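TodX (Pseudomonas putida, PDB 3BS0) probably carries toluene and related hydrophobic molecules across the outer membrane as a channel of the FadL family. Local coordinates at residues S21-G26 against V294-I299; G339-Y344 against T349-Y354. One frame throughout, in Å; residues are numbered along the deposited sequence.

Interaction 1: S21-G26 against V294-I299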
loop_
_atom_site.group_PDB
_atom_site.type_symbol
_atom_site.label_atom_id
_atom_site.label_comp_id
_atom_site.label_asym_id
_atom_site.label_seq_id
_atom_site.Cartn_x
_atom_site.Cartn_y
_atom_site.Cartn_z
ATOM N N SER A 21 16.509 8.256 -1.564
ATOM C CA SER A 21 17.626 8.103 -0.635
ATOM C C SER A 21 18.405 9.356 -0.240
ATOM O O SER A 21 18.941 9.425 0.867
ATOM C CB SER A 21 18.618 7.065 -1.173
ATOM O OG SER A 21 19.156 7.487 -2.409
ATOM N N SER A 22 18.474 10.358 -1.108
ATOM C CA SER A 22 19.267 11.513 -0.722
ATOM C C SER A 22 19.071 12.852 -1.419
ATOM O O SER A 22 20.050 13.496 -1.801
ATOM C CB SER A 22 20.732 11.121 -0.805
ATOM O OG SER A 22 20.948 10.347 -1.980
ATOM N N TYR A 23 17.820 13.278 -1.576
ATOM C CA TYR A 23 17.538 14.575 -2.182
ATOM C C TYR A 23 16.208 15.100 -1.638
ATOM O O TYR A 23 15.326 14.306 -1.308
ATOM C CB TYR A 23 17.528 14.459 -3.711
ATOM C CG TYR A 23 16.346 13.758 -4.328
ATOM C CD1 TYR A 23 15.229 14.480 -4.736
ATOM C CD2 TYR A 23 16.364 12.377 -4.563
ATOM C CE1 TYR A 23 14.155 13.851 -5.373
ATOM C CE2 TYR A 23 15.299 11.732 -5.193
ATOM C CZ TYR A 23 14.194 12.477 -5.597
ATOM O OH TYR A 23 13.117 11.868 -6.206
ATOM N N TYR A 24 16.057 16.421 -1.524
ATOM C CA TYR A 24 14.809 16.959 -0.989
ATOM C C TYR A 24 13.573 16.314 -1.604
ATOM O O TYR A 24 13.294 16.448 -2.795
ATOM C CB TYR A 24 14.700 18.480 -1.128
ATOM C CG TYR A 24 13.632 19.027 -0.192
ATOM C CD1 TYR A 24 13.614 18.650 1.162
ATOM C CD2 TYR A 24 12.612 19.862 -0.649
ATOM C CE1 TYR A 24 12.606 19.081 2.025
ATOM C CE2 TYR A 24 11.599 20.305 0.220
ATOM C CZ TYR A 24 11.606 19.900 1.551
ATOM O OH TYR A 24 10.603 20.272 2.418
ATOM N N THR A 25 12.840 15.613 -0.750
ATOM C CA THR A 25 11.639 14.907 -1.142
ATOM C C THR A 25 10.417 15.605 -0.540
ATOM O O THR A 25 9.283 15.335 -0.911
ATOM C CB THR A 25 11.759 13.436 -0.676
ATOM O OG1 THR A 25 12.222 12.639 -1.777
ATOM C CG2 THR A 25 10.432 12.903 -0.140
ATOM N N GLY A 26 10.662 16.526 0.381
ATOM C CA GLY A 26 9.563 17.239 0.991
ATOM C C GLY A 26 9.247 16.652 2.340
ATOM O O GLY A 26 10.014 15.838 2.851
ATOM N N VAL A 294 18.822 17.288 -12.670
ATOM C CA VAL A 294 19.346 16.402 -11.631
ATOM C C VAL A 294 18.854 14.991 -11.897
ATOM O O VAL A 294 17.730 14.800 -12.372
ATOM C CB VAL A 294 18.861 16.810 -10.208
ATOM C CG1 VAL A 294 19.595 15.989 -9.158
ATOM C CG2 VAL A 294 19.066 18.302 -9.976
ATOM N N VAL A 295 19.686 14.002 -11.584
ATOM C CA VAL A 295 19.313 12.606 -11.789
ATOM C C VAL A 295 19.546 11.774 -10.527
ATOM O O VAL A 295 20.550 11.932 -9.843
ATOM C CB VAL A 295 20.096 11.995 -12.973
ATOM C CG1 VAL A 295 19.729 10.520 -13.156
ATOM C CG2 VAL A 295 19.781 12.768 -14.236
ATOM N N ALA A 296 18.597 10.894 -10.226
ATOM C CA ALA A 296 18.692 10.049 -9.044
ATOM C C ALA A 296 18.489 8.564 -9.355
ATOM O O ALA A 296 17.673 8.204 -10.212
ATOM C CB ALA A 296 17.671 10.504 -7.994
ATOM N N ALA A 297 19.238 7.723 -8.635
ATOM C CA ALA A 297 19.187 6.263 -8.759
ATOM C C ALA A 297 19.142 5.667 -7.354
ATOM O O ALA A 297 19.907 6.069 -6.475
ATOM C CB ALA A 297 20.407 5.749 -9.496
ATOM N N ASP A 298 18.253 4.699 -7.149
ATOM C CA ASP A 298 18.086 4.090 -5.840
ATOM C C ASP A 298 17.900 2.577 -5.952
ATOM O O ASP A 298 17.390 2.080 -6.956
ATOM C CB ASP A 298 16.851 4.698 -5.165
ATOM C CG ASP A 298 17.043 4.940 -3.675
ATOM O OD1 ASP A 298 16.024 5.034 -2.951
ATOM O OD2 ASP A 298 18.205 5.053 -3.230
ATOM N N ILE A 299 18.320 1.853 -4.919
ATOM C CA ILE A 299 18.165 0.407 -4.882
ATOM C C ILE A 299 17.600 0.045 -3.507
ATOM O O ILE A 299 18.251 0.246 -2.474
ATOM C CB ILE A 299 19.505 -0.322 -5.085
ATOM C CG1 ILE A 299 20.442 0.524 -5.951
ATOM C CG2 ILE A 299 19.255 -1.660 -5.785
ATOM C CD1 ILE A 299 21.866 -0.008 -6.028
#
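Ser21 and Asp298 make the close end of this contact: Ser21 OG donates a hydrogen bond to Asp298 OD2 at 2.7 Å, joining two buried side chains. The hydroxyl does not come in level with the carboxylate; it arrives from above, 54° out of that plane. With OG set between the backbone N and the carbonyl carbon (chi1 62°), the hydroxyl can reach the acid while also accepting a weak hydrogen bond from Ser22 OG. Met238, on strand 233-240, packs against Ser21, while Thr282 of strand 280-288 touches Asp298.

The loop 21-26 precedes the first long strand of the chain. It is probably part of the N-terminal hatch that plugs the barrel, as in FadL, here meeting the inner side of strand 293-302 through alternate residues, Ala296 and Asp298. Ala297 between them points its CB away from the loop.

Past the serine the fit is looser. Tyr23 and Ala296 have their CA atoms 8.3 Å apart, against 6.6 Å for Ser21 and Asp298, and meet through a modest apolar touch: Tyr23 CE2 lies 3.9 Å from Ala296 CB, with the methyl approaching the ring obliquely. Tyr23, partly exposed, gains further packing from Ile12 and Met16 of the hatch and from Ala286 of the wall.

Interaction 2: G339-Y344 against T349-Y354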
loop_
_atom_site.group_PDB
_atom_site.type_symbol
_atom_site.label_atom_id
_atom_site.label_comp_id
_atom_site.label_asym_id
_atom_site.label_seq_id
_atom_site.Cartn_x
_atom_site.Cartn_y
_atom_site.Cartn_z
ATOM N N GLY A 339 15.461 8.496 -11.353
ATOM C CA GLY A 339 14.601 9.650 -11.550
ATOM C C GLY A 339 15.257 10.915 -12.071
ATOM O O GLY A 339 16.412 11.218 -11.768
ATOM N N THR A 340 14.491 11.668 -12.848
ATOM C CA THR A 340 14.975 12.906 -13.436
ATOM C C THR A 340 14.128 14.135 -13.095
ATOM O O THR A 340 12.888 14.069 -13.039
ATOM C CB THR A 340 15.085 12.761 -14.977
ATOM O OG1 THR A 340 16.443 12.481 -15.323
ATOM C CG2 THR A 340 14.619 14.032 -15.695
ATOM N N ALA A 341 14.827 15.249 -12.872
ATOM C CA ALA A 341 14.226 16.539 -12.552
ATOM C C ALA A 341 14.905 17.576 -13.449
ATOM O O ALA A 341 16.122 17.547 -13.626
ATOM C CB ALA A 341 14.460 16.873 -11.092
ATOM N N TYR A 342 14.124 18.500 -13.999
ATOM C CA TYR A 342 14.659 19.511 -14.906
ATOM C C TYR A 342 14.079 20.911 -14.690
ATOM O O TYR A 342 12.870 21.102 -14.797
ATOM C CB TYR A 342 14.385 19.068 -16.354
ATOM C CG TYR A 342 14.955 19.956 -17.438
ATOM C CD1 TYR A 342 16.334 20.078 -17.618
ATOM C CD2 TYR A 342 14.117 20.652 -18.304
ATOM C CE1 TYR A 342 16.866 20.868 -18.634
ATOM C CE2 TYR A 342 14.635 21.450 -19.327
ATOM C CZ TYR A 342 16.014 21.553 -19.488
ATOM O OH TYR A 342 16.539 22.332 -20.505
ATOM N N LYS A 343 14.935 21.886 -14.391
ATOM C CA LYS A 343 14.471 23.262 -14.215
ATOM C C LYS A 343 14.298 23.877 -15.602
ATOM O O LYS A 343 15.249 24.391 -16.193
ATOM C CB LYS A 343 15.473 24.085 -13.403
ATOM C CG LYS A 343 15.538 23.721 -11.930
ATOM C CD LYS A 343 16.317 24.765 -11.133
ATOM C CE LYS A 343 16.455 24.354 -9.679
ATOM N NZ LYS A 343 17.110 23.018 -9.577
ATOM N N TYR A 344 13.064 23.811 -16.098
ATOM C CA TYR A 344 12.677 24.304 -17.417
ATOM C C TYR A 344 12.391 25.806 -17.452
ATOM O O TYR A 344 12.620 26.470 -18.459
ATOM C CB TYR A 344 11.445 23.536 -17.872
ATOM C CG TYR A 344 10.965 23.844 -19.264
ATOM C CD1 TYR A 344 11.643 23.364 -20.389
ATOM C CD2 TYR A 344 9.791 24.566 -19.460
ATOM C CE1 TYR A 344 11.151 23.592 -21.675
ATOM C CE2 TYR A 344 9.295 24.802 -20.737
ATOM C CZ TYR A 344 9.974 24.310 -21.835
ATOM O OH TYR A 344 9.450 24.521 -23.083
ATOM N N THR A 349 9.439 22.970 -12.942
ATOM C CA THR A 349 10.370 21.859 -12.984
ATOM C C THR A 349 9.634 20.745 -13.694
ATOM O O THR A 349 8.403 20.764 -13.773
ATOM C CB THR A 349 10.748 21.371 -11.579
ATOM O OG1 THR A 349 11.470 22.395 -10.885
ATOM C CG2 THR A 349 11.604 20.118 -11.669
ATOM N N LEU A 350 10.386 19.793 -14.231
ATOM C CA LEU A 350 9.807 18.647 -14.920
ATOM C C LEU A 350 10.514 17.419 -14.396
ATOM O O LEU A 350 11.743 17.374 -14.358
ATOM C CB LEU A 350 9.984 18.775 -16.429
ATOM C CG LEU A 350 9.212 19.969 -17.002
ATOM C CD1 LEU A 350 9.401 20.025 -18.503
ATOM C CD2 LEU A 350 7.730 19.849 -16.660
ATOM N N ARG A 351 9.725 16.440 -13.966
ATOM C CA ARG A 351 10.247 15.202 -13.410
ATOM C C ARG A 351 9.715 13.986 -14.152
ATOM O O ARG A 351 8.646 14.036 -14.758
ATOM C CB ARG A 351 9.863 15.094 -11.934
ATOM C CG ARG A 351 10.414 16.200 -11.082
ATOM C CD ARG A 351 9.802 16.216 -9.687
ATOM N NE ARG A 351 10.461 17.224 -8.862
ATOM C CZ ARG A 351 9.847 18.255 -8.298
ATOM N NH1 ARG A 351 8.542 18.423 -8.458
ATOM N NH2 ARG A 351 10.543 19.133 -7.593
ATOM N N ALA A 352 10.477 12.899 -14.094
ATOM C CA ALA A 352 10.090 11.647 -14.736
ATOM C C ALA A 352 10.995 10.528 -14.218
ATOM O O ALA A 352 12.121 10.783 -13.801
ATOM C CB ALA A 352 10.203 11.770 -16.269
ATOM N N GLY A 353 10.502 9.295 -14.230
ATOM C CA GLY A 353 11.318 8.204 -13.738
ATOM C C GLY A 353 10.826 6.807 -14.067
ATOM O O GLY A 353 9.847 6.621 -14.794
ATOM N N TYR A 354 11.513 5.819 -13.500
ATOM C CA TYR A 354 11.191 4.419 -13.718
ATOM C C TYR A 354 11.598 3.559 -12.524
ATOM O O TYR A 354 12.624 3.811 -11.889
ATOM C CB TYR A 354 11.919 3.919 -14.965
ATOM C CG TYR A 354 11.780 2.432 -15.209
ATOM C CD1 TYR A 354 10.551 1.880 -15.575
ATOM C CD2 TYR A 354 12.881 1.578 -15.089
ATOM C CE1 TYR A 354 10.418 0.507 -15.826
ATOM C CE2 TYR A 354 12.762 0.209 -15.332
ATOM C CZ TYR A 354 11.527 -0.321 -15.703
ATOM O OH TYR A 354 11.397 -1.666 -15.968
#
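Leu350 crosses Tyr344 obliquely, laying CD1 4.1 Å from Tyr344 CB beside the root of the ring. Having CG anti to the backbone N (chi1 -176°), the tyrosine carries its phenol onward, away from the opposite strand, and Tyr342 CE2 lies at its ring edge. The residues belong to a beta hairpin of the barrel wall, strands 333-343 and 348-356, whose short segments run antiparallel at 167° with axes 4.4 Å apart.

Backbone bonds close the seam at two hydrogen-bonded pairs. Thr340 with Ala352 has the straighter one: Thr340 N gives its hydrogen to Ala352 O at 2.7 Å. At Tyr342 and Leu350 both directions are used, Tyr342 N to Leu350 O and Leu350 N to Tyr342 O, the latter 2.9 Å long, each with a more bent N-H approach.

Side chains alternate across the wall. Thr340, Tyr342, Leu350 and Ala352 share one face, where Tyr342 CB and Leu350 CB pack 4.4 Å apart. Ala341, Lys343, Thr349 and Arg351 take the other, which faces the hatch: Met16 touches both Ala341 and Arg351, and Ile12 and Ala15 of helix 11-15 also pack on the arginine. Its amino groups have weak partners in Glu383 and Asn393. Arg351 CG rests 4.1 Å from Ala341 CB, and Thr349 CG2 sits 4.1 Å above the guanidinium plane, offset toward its rim.

Both contacts involve the same part of the barrel wall, since strands 293-302 and 333-343 are neighbours. Probable backbone hydrogen bonds join them, from Gly339 N to Ala296 O and from Val294 N to Ala341 O, and Val295 CG2 packs near Thr340 OG1. The centres of the two interactions lie about 11 Å apart. Interaction 1 is buried and small; between these two segments, side chains do the joining, with one buried polar bond and one apolar touch. Interaction 2 is largely at the surface and broader, with backbone bonding between adjacent strands. Met16 packs on both contacts.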